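Local coordinates for glutathione S-transferase, N-terminal domain protein (Pseudomonas putida, PDB 4NAX) that probably acts as a glutathione transferase and binds one glutathione disulfide molecule in each of its subunits, at residues A[133-138]-A[142-147]; A[152-157]-A[199-204]; A[171-176]-A[180-185]. One frame throughout, in Å; residues are numbered along the deposited sequence. Where two conformers were deposited one is given.

Contact 1: A[133-138]-A[142-147]. With FMT (formic acid), chain E.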
# COMPACT_ATOMS: atom_id res chain seq x y z
N VAL A 133 13.41 2.39 9.45
CA VAL A 133 13.94 2.77 10.76
C VAL A 133 14.37 1.50 11.51
O VAL A 133 15.43 1.47 12.14
CB VAL A 133 12.96 3.59 11.59
CG1 VAL A 133 13.49 3.83 13.00
CG2 VAL A 133 12.70 4.92 10.89
N GLY A 134 13.56 0.44 11.45
CA GLY A 134 13.95 -0.81 12.06
C GLY A 134 15.28 -1.30 11.50
O GLY A 134 16.19 -1.69 12.26
N PHE A 135 15.45 -1.25 10.18
CA PHE A 135 16.71 -1.71 9.60
C PHE A 135 17.91 -0.90 10.11
O PHE A 135 18.94 -1.48 10.47
CB PHE A 135 16.70 -1.67 8.08
CG PHE A 135 17.96 -2.24 7.49
CD1 PHE A 135 18.21 -3.60 7.60
CD2 PHE A 135 18.93 -1.42 6.94
CE1 PHE A 135 19.41 -4.13 7.13
CE2 PHE A 135 20.12 -1.94 6.47
CZ PHE A 135 20.35 -3.30 6.57
N PHE A 136 17.77 0.42 10.13
CA PHE A 136 18.88 1.32 10.45
C PHE A 136 19.09 1.64 11.92
O PHE A 136 20.07 2.30 12.29
CB PHE A 136 18.78 2.61 9.61
CG PHE A 136 19.10 2.39 8.15
CD1 PHE A 136 20.41 2.10 7.76
CD2 PHE A 136 18.12 2.43 7.18
CE1 PHE A 136 20.71 1.87 6.44
CE2 PHE A 136 18.42 2.20 5.85
CZ PHE A 136 19.72 1.93 5.48
N HIS A 137 18.19 1.15 12.77
CA HIS A 137 18.31 1.35 14.22
C HIS A 137 18.30 0.07 15.05
O HIS A 137 18.83 0.05 16.16
CB HIS A 137 17.22 2.29 14.73
CG HIS A 137 17.34 2.61 16.19
ND1 HIS A 137 18.45 3.24 16.72
CD2 HIS A 137 16.52 2.36 17.23
CE1 HIS A 137 18.29 3.38 18.02
NE2 HIS A 137 17.13 2.85 18.36
N PHE A 138 17.70 -0.99 14.52
CA PHE A 138 17.53 -2.23 15.27
C PHE A 138 18.20 -3.45 14.62
O PHE A 138 18.74 -4.30 15.32
CB PHE A 138 16.01 -2.46 15.51
CG PHE A 138 15.69 -3.64 16.38
CD1 PHE A 138 15.87 -3.58 17.75
CD2 PHE A 138 15.20 -4.80 15.82
CE1 PHE A 138 15.58 -4.68 18.55
CE2 PHE A 138 14.90 -5.90 16.61
CZ PHE A 138 15.10 -5.84 17.97
N LYS A 142 21.98 -0.69 11.81
CA LYS A 142 22.32 0.07 13.02
C LYS A 142 23.82 0.22 13.21
O LYS A 142 24.29 1.16 13.85
CB LYS A 142 21.68 -0.56 14.25
CG LYS A 142 22.40 -1.75 14.84
CD LYS A 142 21.62 -2.29 16.03
CE LYS A 142 22.19 -3.61 16.54
NZ LYS A 142 21.95 -4.76 15.63
N GLU A 143 24.58 -0.70 12.61
CA GLU A 143 26.03 -0.74 12.76
C GLU A 143 26.75 0.13 11.74
O GLU A 143 27.95 0.35 11.84
CB GLU A 143 26.51 -2.19 12.64
CG GLU A 143 25.95 -3.11 13.71
CD GLU A 143 26.37 -2.73 15.13
OE1 GLU A 143 27.47 -2.17 15.31
OE2 GLU A 143 25.60 -3.02 16.06
N TYR A 144 26.02 0.65 10.76
CA TYR A 144 26.64 1.43 9.70
C TYR A 144 27.05 2.79 10.26
O TYR A 144 26.27 3.48 10.90
CB TYR A 144 25.70 1.66 8.53
CG TYR A 144 25.20 0.43 7.78
CD1 TYR A 144 25.51 -0.88 8.16
CD2 TYR A 144 24.35 0.60 6.70
CE1 TYR A 144 25.03 -1.98 7.45
CE2 TYR A 144 23.87 -0.48 5.98
CZ TYR A 144 24.20 -1.77 6.36
OH TYR A 144 23.69 -2.82 5.62
N GLU A 145 28.30 3.16 10.04
CA GLU A 145 28.83 4.40 10.61
C GLU A 145 28.19 5.67 10.03
O GLU A 145 27.95 6.63 10.79
CB GLU A 145 30.35 4.43 10.44
CG GLU A 145 31.11 3.72 11.57
CD GLU A 145 31.24 2.22 11.40
OE1 GLU A 145 31.91 1.58 12.25
OE2 GLU A 145 30.68 1.65 10.44
N ASP A 146 27.93 5.67 8.72
CA ASP A 146 27.28 6.79 8.05
C ASP A 146 25.80 6.75 8.42
O ASP A 146 25.08 5.83 8.03
CB ASP A 146 27.48 6.68 6.52
CG ASP A 146 26.76 7.77 5.71
OD1 ASP A 146 26.15 8.70 6.26
OD2 ASP A 146 26.82 7.67 4.45
N LYS A 147 25.37 7.76 9.17
CA LYS A 147 24.00 7.84 9.68
C LYS A 147 23.04 8.63 8.78
O LYS A 147 21.88 8.82 9.14
CB LYS A 147 23.97 8.38 11.12
CG LYS A 147 24.75 7.56 12.13
CD LYS A 147 24.35 6.09 12.16
CE LYS A 147 25.14 5.33 13.21
NZ LYS A 147 24.80 3.89 13.20
C FMT E . 21.54 3.63 15.03
O1 FMT E . 22.41 4.29 14.48
O2 FMT E . 20.56 4.30 15.64
O HOH W 1 22.42 3.34 11.03
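An aromatic cluster of Phe-135, Phe-136 and Tyr-144 ties the last turn of helix 109-137 to the loop where the chain turns back toward helix 148-168. Phe-135 directs its ring edge at the Tyr-144 face in an offset edge-to-face pair, centroids 5.9 Å apart and planes at 78°, with its CZ 3.5 Å from Tyr-144 OH. Its CG lies anti to the backbone N (chi1 -176°), and this brings its CD2 over the centre of the Phe-136 ring. Phe-136 in turn meets Tyr-144 with CE1, 3.9 Å from Tyr-144 CD2. Beside the cluster, Lys-142 runs alongside the end of helix 109-137, its CB and CD against His-137 O; its NZ makes weak bonds to Phe-138 O and Phe-139 O, while its CA-H points at Phe-136 O. A formate, probably from the crystallisation liquor, bridges the segments: His-137 ND1 donates to its O2 at 2.6 Å and Lys-147 NZ to its O1 at 2.7 Å. Lys-147 NZ also binds Tyr-144 O at 2.8 Å, pinning the loop to itself. Phe-136 packs on Pro-149 and Arg-150 at the start of helix 148-168, and Arg-148 of the second subunit makes a cation-pi contact with Tyr-144.

Contact 2: A[152-157]-A[199-204]. With GDS (oxidized glutathione disulfide), chain F.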
# COMPACT_ATOMS: atom_id res chain seq x y z
N ARG A 152 17.50 9.87 7.26
CA ARG A 152 16.48 10.00 6.21
C ARG A 152 15.18 9.32 6.65
O ARG A 152 14.10 9.90 6.57
CB ARG A 152 16.98 9.39 4.90
CG ARG A 152 15.95 9.22 3.79
CD ARG A 152 16.60 8.71 2.50
NE ARG A 152 15.64 8.41 1.43
CZ ARG A 152 15.06 9.29 0.62
NH1 ARG A 152 15.30 10.60 0.73
NH2 ARG A 152 14.21 8.86 -0.32
N TYR A 153 15.29 8.08 7.11
CA TYR A 153 14.11 7.29 7.46
C TYR A 153 13.50 7.69 8.81
O TYR A 153 12.27 7.70 8.97
CB TYR A 153 14.38 5.77 7.31
CG TYR A 153 14.75 5.48 5.87
CD1 TYR A 153 13.83 5.67 4.86
CD2 TYR A 153 16.03 5.13 5.52
CE1 TYR A 153 14.16 5.51 3.54
CE2 TYR A 153 16.38 4.97 4.19
CZ TYR A 153 15.45 5.16 3.21
OH TYR A 153 15.85 5.04 1.90
N VAL A 154 14.34 8.11 9.75
CA VAL A 154 13.85 8.66 11.01
C VAL A 154 13.06 9.96 10.76
O VAL A 154 11.96 10.15 11.27
CB VAL A 154 15.00 8.91 12.00
CG1 VAL A 154 14.55 9.75 13.19
CG2 VAL A 154 15.53 7.57 12.45
N ASN A 155 13.64 10.87 9.98
CA ASN A 155 12.99 12.13 9.70
C ASN A 155 11.68 11.91 8.95
O ASN A 155 10.68 12.56 9.23
CB ASN A 155 13.93 13.06 8.94
CG ASN A 155 15.00 13.64 9.85
OD1 ASN A 155 14.79 13.81 11.06
ND2 ASN A 155 16.18 13.92 9.29
N GLU A 156 11.68 10.98 8.00
CA GLU A 156 10.44 10.69 7.28
C GLU A 156 9.39 10.07 8.20
O GLU A 156 8.20 10.40 8.10
CB GLU A 156 10.72 9.82 6.06
CG GLU A 156 9.49 9.37 5.31
CD GLU A 156 8.63 10.49 4.75
OE1 GLU A 156 9.03 11.68 4.76
OE2 GLU A 156 7.51 10.16 4.32
N SER A 157 9.82 9.19 9.10
CA SER A 157 8.90 8.59 10.06
C SER A 157 8.31 9.63 11.00
O SER A 157 7.13 9.58 11.33
CB SER A 157 9.59 7.46 10.82
OG SER A 157 9.90 6.40 9.92
N ARG A 199 11.61 4.92 20.16
CA ARG A 199 10.77 5.92 20.82
C ARG A 199 11.46 7.30 20.93
O ARG A 199 10.89 8.33 20.54
CB ARG A 199 10.36 5.39 22.18
CG ARG A 199 9.20 6.12 22.78
CD ARG A 199 8.93 5.68 24.19
NE ARG A 199 7.68 6.29 24.57
CZ ARG A 199 6.51 5.68 24.49
NH1 ARG A 199 6.45 4.42 24.10
NH2 ARG A 199 5.41 6.33 24.83
N ASP A 200 12.68 7.31 21.43
CA ASP A 200 13.44 8.55 21.57
C ASP A 200 13.92 9.06 20.21
O ASP A 200 13.86 10.27 19.92
CB ASP A 200 14.63 8.35 22.52
CG ASP A 200 14.21 8.11 23.97
OD1 ASP A 200 13.02 8.30 24.32
OD2 ASP A 200 15.09 7.73 24.77
N LEU A 201 14.36 8.14 19.35
CA LEU A 201 14.84 8.51 18.02
C LEU A 201 13.79 9.32 17.22
O LEU A 201 14.12 10.24 16.50
CB LEU A 201 15.20 7.26 17.21
CG LEU A 201 16.57 6.94 16.64
CD1 LEU A 201 16.34 5.88 15.56
CD2 LEU A 201 17.27 8.18 16.10
N VAL A 202 12.53 8.92 17.28
CA VAL A 202 11.48 9.65 16.55
C VAL A 202 10.78 10.72 17.37
O VAL A 202 9.83 11.33 16.89
CB VAL A 202 10.43 8.71 15.91
CG1 VAL A 202 11.11 7.68 15.01
CG2 VAL A 202 9.56 8.05 16.97
N GLY A 203 11.24 10.96 18.59
CA GLY A 203 10.66 12.00 19.44
C GLY A 203 9.19 11.74 19.69
O GLY A 203 8.35 12.63 19.57
N PHE A 204 8.87 10.50 20.05
CA PHE A 204 7.48 10.03 20.10
C PHE A 204 6.62 10.80 21.10
O PHE A 204 5.42 10.98 20.89
CB PHE A 204 7.42 8.53 20.45
CG PHE A 204 6.05 7.92 20.28
CD1 PHE A 204 5.42 7.93 19.04
CD2 PHE A 204 5.39 7.32 21.34
CE1 PHE A 204 4.17 7.37 18.87
CE2 PHE A 204 4.15 6.75 21.17
CZ PHE A 204 3.53 6.78 19.94
N1 GDS F . 1.64 6.67 -1.58
CA1 GDS F . 1.53 7.95 -2.30
C1 GDS F . 0.62 7.75 -3.48
OE1 GDS F . -0.09 8.70 -3.87
OE2 GDS F . 0.60 6.63 -4.03
CB1 GDS F . 2.91 8.41 -2.78
CG1 GDS F . 2.84 9.79 -3.41
CD1 GDS F . 4.20 10.39 -3.68
O1 GDS F . 5.24 9.82 -3.37
N2 GDS F . 4.17 11.58 -4.27
CA2 GDS F . 5.38 12.36 -4.56
C2 GDS F . 5.32 13.69 -3.85
O2 GDS F . 4.30 14.37 -3.93
CB2 GDS F . 5.52 12.59 -6.06
SG2 GDS F . 5.61 11.10 -7.05
N3 GDS F . 6.41 14.09 -3.21
CA3 GDS F . 6.48 15.41 -2.57
C3 GDS F . 7.39 15.46 -1.39
OE3 GDS F . 7.98 14.40 -1.03
OE4 GDS F . 7.52 16.57 -0.83
N4 GDS F . 7.37 7.85 -3.96
CA4 GDS F . 7.33 6.55 -3.29
C4 GDS F . 6.05 5.77 -3.48
OE5 GDS F . 5.38 5.97 -4.51
OE6 GDS F . 5.76 4.93 -2.61
C5 GDS F . 8.49 8.36 -4.45
O5 GDS F . 9.56 7.78 -4.40
CA5 GDS F . 8.36 9.71 -5.12
N5 GDS F . 9.52 10.54 -4.85
CB5 GDS F . 8.21 9.50 -6.64
SG5 GDS F . 7.75 10.99 -7.53
CA6 GDS F . 10.92 12.39 -1.45
C6 GDS F . 12.29 11.76 -1.29
OE7 GDS F . 13.14 12.29 -0.54
OE8 GDS F . 12.54 10.71 -1.92
N6 GDS F . 10.64 13.29 -0.36
CB6 GDS F . 10.86 13.23 -2.73
CG6 GDS F . 10.76 12.41 -4.01
CD6 GDS F . 9.47 11.61 -4.07
O6 GDS F . 8.45 11.95 -3.46
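This is a small, buried apolar contact in the all-helical C-terminal domain, where Val-154 on helix 148-168 meets Leu-201 and Val-202 in the connection from helix 180-193 to helix 208-219. Both branches of Val-154 work. CG2 lies 3.6 Å from Leu-201 CD1, the two side chains crossing at about a right angle, whereas CG1 rests on the backbone, 3.4 Å from Leu-201 O. With CG1 anti to its own nitrogen (chi1 168°), the valine spreads its fork over the turn. Leu-201 reaches it with an eclipsed chi1 of -120°, a somewhat strained torsion. Val-202 adds looser contacts through CG1, to Val-154 CG1 and to Ser-157 CB one helical turn further on.

The loop presents these side chains from a type I beta turn, Asp-200 to Gly-203, closed by Gly-203 N to Asp-200 O at 3.0 Å; Gly-203 then takes a positive phi. On the helix, Ser-157 OG folds back to Tyr-153 O at 2.9 Å, so that this carbonyl receives OG and the amide of Ser-157 from opposite faces of its plane.

Away from the turn, the same helix serves the dimer and its ligand. The extended Arg-152 passes its CG over the Tyr-153 ring face and grips a gamma-glutamyl carboxylate of glutathione disulfide with two bonds, NH1 to OE7 at 3.0 Å and NH2 to OE8 at 3.0 Å, the NH2 bond being the straighter at 168°. That ligand is also bound by Ser-90, Glu-89 and Asn-30 of the second subunit, so the arginine completes a glutathione site across the interface. Gln-132 of the second subunit accepts from Arg-152 NH2 and is hydrogen-bonded to Tyr-153 OH.

Contact 3: A[171-176]-A[180-185]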
# COMPACT_ATOMS: atom_id res chain seq x y z
N ARG A 171 -10.32 13.63 17.40
CA ARG A 171 -10.92 12.41 16.84
C ARG A 171 -10.57 11.20 17.68
O ARG A 171 -9.53 11.16 18.32
CB ARG A 171 -10.32 12.08 15.47
CG ARG A 171 -10.38 13.11 14.40
CD ARG A 171 -9.95 12.43 13.13
NE ARG A 171 -11.02 11.54 12.72
CZ ARG A 171 -11.84 11.79 11.71
NH1 ARG A 171 -11.72 12.92 11.02
NH2 ARG A 171 -12.81 10.93 11.42
N GLN A 172 -11.41 10.17 17.59
CA GLN A 172 -11.09 8.89 18.19
C GLN A 172 -10.26 8.00 17.27
O GLN A 172 -9.38 7.28 17.75
CB GLN A 172 -12.37 8.15 18.60
CG GLN A 172 -13.23 8.91 19.59
CD GLN A 172 -12.46 9.38 20.81
OE1 GLN A 172 -12.48 10.57 21.16
NE2 GLN A 172 -11.78 8.46 21.47
N TRP A 173 -10.56 8.03 15.97
CA TRP A 173 -9.99 7.08 15.01
C TRP A 173 -9.69 7.78 13.69
O TRP A 173 -10.00 8.96 13.50
CB TRP A 173 -10.93 5.88 14.80
CG TRP A 173 -11.25 5.10 16.02
CD1 TRP A 173 -12.47 4.99 16.62
CD2 TRP A 173 -10.36 4.26 16.77
NE1 TRP A 173 -12.39 4.17 17.72
CE2 TRP A 173 -11.11 3.70 17.83
CE3 TRP A 173 -9.00 3.95 16.68
CZ2 TRP A 173 -10.55 2.83 18.77
CZ3 TRP A 173 -8.44 3.08 17.62
CH2 TRP A 173 -9.22 2.53 18.65
N MET A 174 -9.05 7.06 12.78
CA MET A 174 -8.70 7.66 11.49
C MET A 174 -9.92 8.13 10.69
O MET A 174 -9.91 9.22 10.10
CB MET A 174 -7.88 6.68 10.65
CG MET A 174 -6.51 6.36 11.23
SD MET A 174 -5.42 7.77 11.52
CE MET A 174 -5.11 8.32 9.84
N ALA A 175 -10.95 7.29 10.65
CA ALA A 175 -12.22 7.64 10.03
C ALA A 175 -13.27 7.79 11.13
O ALA A 175 -12.95 7.74 12.31
CB ALA A 175 -12.61 6.58 9.02
N GLU A 176 -14.52 8.04 10.75
CA GLU A 176 -15.56 8.33 11.74
C GLU A 176 -15.85 7.17 12.68
O GLU A 176 -16.25 7.39 13.83
CB GLU A 176 -16.84 8.84 11.06
CG GLU A 176 -16.63 10.24 10.47
CD GLU A 176 -17.78 10.77 9.63
OE1 GLU A 176 -18.70 10.00 9.29
OE2 GLU A 176 -17.74 11.97 9.28
N ILE A 180 -10.50 -0.66 9.43
CA ILE A 180 -9.28 -1.29 8.93
C ILE A 180 -8.10 -0.32 8.81
O ILE A 180 -6.95 -0.78 8.83
CB ILE A 180 -9.51 -2.04 7.60
CG1 ILE A 180 -10.02 -1.13 6.48
CG2 ILE A 180 -10.41 -3.23 7.84
CD1 ILE A 180 -10.16 -1.85 5.14
N ALA A 181 -8.34 0.98 8.65
CA ALA A 181 -7.21 1.93 8.63
C ALA A 181 -6.49 1.95 9.99
O ALA A 181 -5.26 2.02 10.04
CB ALA A 181 -7.65 3.33 8.24
N ASP A 182 -7.24 1.93 11.08
CA ASP A 182 -6.63 1.88 12.41
C ASP A 182 -5.87 0.58 12.62
O ASP A 182 -4.76 0.57 13.16
CB ASP A 182 -7.68 2.05 13.50
CG ASP A 182 -8.53 3.28 13.27
OD1 ASP A 182 -7.99 4.40 13.32
OD2 ASP A 182 -9.73 3.12 13.02
N ILE A 183 -6.50 -0.51 12.20
CA ILE A 183 -5.89 -1.83 12.35
C ILE A 183 -4.58 -1.91 11.55
O ILE A 183 -3.61 -2.55 11.98
CB ILE A 183 -6.89 -2.93 11.97
CG1 ILE A 183 -8.04 -2.94 13.00
CG2 ILE A 183 -6.22 -4.30 11.89
CD1 ILE A 183 -9.22 -3.79 12.59
N ALA A 184 -4.52 -1.25 10.41
CA ALA A 184 -3.29 -1.25 9.61
C ALA A 184 -2.18 -0.39 10.24
O ALA A 184 -1.01 -0.75 10.16
CB ALA A 184 -3.58 -0.74 8.21
N ILE A 185 -2.55 0.74 10.83
CA ILE A 185 -1.58 1.73 11.28
C ILE A 185 -1.00 1.45 12.67
O ILE A 185 0.22 1.49 12.86
CB ILE A 185 -2.22 3.13 11.24
CG1 ILE A 185 -2.41 3.59 9.79
CG2 ILE A 185 -1.40 4.14 12.04
CD1 ILE A 185 -3.34 4.77 9.63
O HOH W 2 -11.08 4.56 11.33
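Asp-182 OD2 is gripped by a water 2.6 Å away, which also accepts from Ala-175 N at 2.8 Å, and by the backbone N of Ser-179. The other oxygen, OD1, takes Met-174 N through its syn lone pair at 2.9 Å in a nearly straight bond (169°). One buried carboxylate thus holds two successive amides of segment 171-176, one directly and one through water, and probably owes part of its stability as an anion to them. Its link to Ser-179 N is consistent with the reciprocal half of the capping-box motif found at this helix start in glutathione transferases, while Ser-179 OG goes to Ala-181 N.

The Trp-173 and Asp-182 side chains run at about a right angle, with Trp-173 CE3 3.5 Å from Asp-182 CG and ring and carboxylate planes inclined at 56°. Met-174 slides past the aspartate in the opposite direction; bent at chi2 and chi3, it meets Ile-185 tip to tip, with Met-174 CE 4.0 Å from Ile-185 CD1 and CG touching that methyl. Met-174 CB also rests on Ala-181 CB. The loop thereby covers the first turns of helix 180-193, while Met-174 packs on Leu-164 and Leu-168 of helix 148-168 and on Trp-118 of helix 109-137.

Contacts 1 and 2 form one continuous patch, their centres 12 Å apart: Val-133 CG2 lies 3.3 Å from Ser-157 OG, and His-137 CG 3.5 Å from Leu-201 CD1. Both touch the second subunit and flank the ligand sites; the Phe-135 side chain is about 5 Å from a glutathione disulfide, and Arg-152 makes a cation-pi contact with Phe-135 of the second subunit. Contact 3 is nested in the chain between the segments of contact 2, yet sits about 21 Å from it between centres and about 30 Å from contact 1. It touches neither, and its Ile-185 side chain stays about 11 Å from a ligand. Helix 148-168 joins contacts 2 and 3: it carries segment 152-157 and packs on Met-174.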